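Local coordinates for glutamyl endopeptidase (Staphylococcus epidermidis, PDB 6PYM), which probably cleaves peptide bonds on the carbonyl side of glutamate as a secreted, chymotrypsin-like serine endopeptidase, here with its active-site serine replaced, at residues Val150-Ile153 and Leu158-Asp161. The protein carries 1 engineered substitution. Residues are numbered along the deposited sequence; the frame is centred on the assembly and turned at random.
Sequences VVYI and LRYD
Val151 and Tyr152 share one partner, Arg159, in the β-hairpin of strands 143-154 and 157-160; two residues set against one make this a classic bulge in the C-terminal β-barrel of this trypsin-like protease. Arg159 O accepts hydrogen bonds from two backbone amides: Val151 N at 2.8 Å, nearly straight (170°), and Tyr152 N in a weak, bent bond of 3.4 Å. Arg159 N returns a bond to Tyr152 O at 2.9 Å.

Within the bulge, the side chains of Tyr152 and Arg159 run alongside each other, pointing the same way. A chi1 of 176° swings the Tyr152 ring alongside the arginine, whose chain, extended from CG to NE, carries its guanidinium over one face of that ring. Planes 20° apart and Arg159 CZ 4.4 Å from the Tyr152 ring centroid establish a stacked cation-pi pair. A salt bridge from Arg159 NE to Glu157 gives the charge a second partner, and Tyr192 adds another cation-pi contact.

On the sheet face opposite Arg159, Leu158 lies beside Ile153; it also crosses Val150 at about a right angle, Leu158 CG being 4.1 Å from Val150 CG1. Tyr160 instead leads away from strand 143-154, its OH hydrogen-bonded to His184. At the bulge itself, Val151 CG2 packs 3.9 Å from Arg159 CB, while Val151 CG1 lies 3.9 Å from Asp161 CB.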
loop_
_atom_site.group_PDB
_atom_site.type_symbol
_atom_site.label_atom_id
_atom_site.label_comp_id
_atom_site.label_asym_id
_atom_site.label_seq_id
_atom_site.Cartn_x
_atom_site.Cartn_y
_atom_site.Cartn_z
ATOM N N VAL A 150 4.212 -0.917 16.498
ATOM C CA VAL A 150 3.615 -2.242 16.395
ATOM C C VAL A 150 3.125 -2.688 17.766
ATOM O O VAL A 150 3.849 -2.583 18.766
ATOM C CB VAL A 150 4.657 -3.235 15.864
ATOM C CG1 VAL A 150 4.087 -4.654 15.830
ATOM C CG2 VAL A 150 5.171 -2.806 14.495
ATOM N N VAL A 151 1.908 -3.220 17.826
ATOM C CA VAL A 151 1.364 -3.723 19.084
ATOM C C VAL A 151 1.065 -5.213 19.074
ATOM O O VAL A 151 0.824 -5.780 20.150
ATOM C CB VAL A 151 0.134 -2.922 19.565
ATOM C CG1 VAL A 151 0.479 -1.444 19.728
ATOM C CG2 VAL A 151 -1.055 -3.119 18.627
ATOM N N TYR A 152 1.077 -5.872 17.918
ATOM C CA TYR A 152 0.708 -7.277 17.832
ATOM C C TYR A 152 1.257 -7.842 16.534
ATOM O O TYR A 152 1.177 -7.190 15.490
ATOM C CB TYR A 152 -0.820 -7.440 17.830
ATOM C CG TYR A 152 -1.316 -8.861 17.642
ATOM C CD1 TYR A 152 -1.522 -9.390 16.372
ATOM C CD2 TYR A 152 -1.613 -9.658 18.735
ATOM C CE1 TYR A 152 -1.985 -10.687 16.201
ATOM C CE2 TYR A 152 -2.084 -10.951 18.574
ATOM C CZ TYR A 152 -2.258 -11.459 17.308
ATOM O OH TYR A 152 -2.722 -12.751 17.152
ATOM N N ILE A 153 1.795 -9.060 16.603
ATOM C CA ILE A 153 2.199 -9.819 15.421
ATOM C C ILE A 153 1.734 -11.254 15.627
ATOM O O ILE A 153 2.105 -11.891 16.620
ATOM C CB ILE A 153 3.723 -9.800 15.197
ATOM C CG1 ILE A 153 4.279 -8.375 15.138
ATOM C CG2 ILE A 153 4.079 -10.558 13.924
ATOM C CD1 ILE A 153 5.799 -8.322 15.105
ATOM N N LEU A 158 -0.546 -8.058 11.542
ATOM C CA LEU A 158 0.305 -7.136 12.291
ATOM C C LEU A 158 -0.529 -5.907 12.615
ATOM O O LEU A 158 -1.109 -5.298 11.709
ATOM C CB LEU A 158 1.594 -6.764 11.521
ATOM C CG LEU A 158 2.608 -5.853 12.246
ATOM C CD1 LEU A 158 4.039 -6.134 11.820
ATOM C CD2 LEU A 158 2.291 -4.378 12.016
ATOM N N ARG A 159 -0.600 -5.554 13.897
ATOM C CA ARG A 159 -1.424 -4.445 14.354
ATOM C C ARG A 159 -0.560 -3.343 14.939
ATOM O O ARG A 159 0.558 -3.583 15.405
ATOM C CB ARG A 159 -2.418 -4.904 15.424
ATOM C CG ARG A 159 -3.349 -6.000 14.959
ATOM C CD ARG A 159 -4.133 -6.567 16.119
ATOM N NE ARG A 159 -5.039 -7.616 15.665
ATOM C CZ ARG A 159 -5.678 -8.461 16.469
ATOM N NH1 ARG A 159 -5.515 -8.392 17.783
ATOM N NH2 ARG A 159 -6.479 -9.382 15.953
ATOM N N TYR A 160 -1.114 -2.130 14.946
ATOM C CA TYR A 160 -0.370 -0.958 15.389
ATOM C C TYR A 160 -1.310 0.064 16.013
ATOM O O TYR A 160 -2.534 0.001 15.855
ATOM C CB TYR A 160 0.461 -0.333 14.253
ATOM C CG TYR A 160 -0.130 -0.520 12.873
ATOM C CD1 TYR A 160 -1.220 0.233 12.435
ATOM C CD2 TYR A 160 0.411 -1.447 12.003
ATOM C CE1 TYR A 160 -1.744 0.053 11.170
ATOM C CE2 TYR A 160 -0.107 -1.643 10.745
ATOM C CZ TYR A 160 -1.182 -0.894 10.325
ATOM O OH TYR A 160 -1.676 -1.107 9.062
ATOM N N ASP A 161 -0.703 1.028 16.712
ATOM C CA ASP A 161 -1.422 2.026 17.501
ATOM C C ASP A 161 -1.549 3.377 16.802
ATOM O O ASP A 161 -2.029 4.338 17.412
ATOM C CB ASP A 161 -0.785 2.190 18.892
ATOM C CG ASP A 161 0.575 2.883 18.860
ATOM O OD1 ASP A 161 1.042 3.328 17.797
ATOM O OD2 ASP A 161 1.194 2.997 19.944
#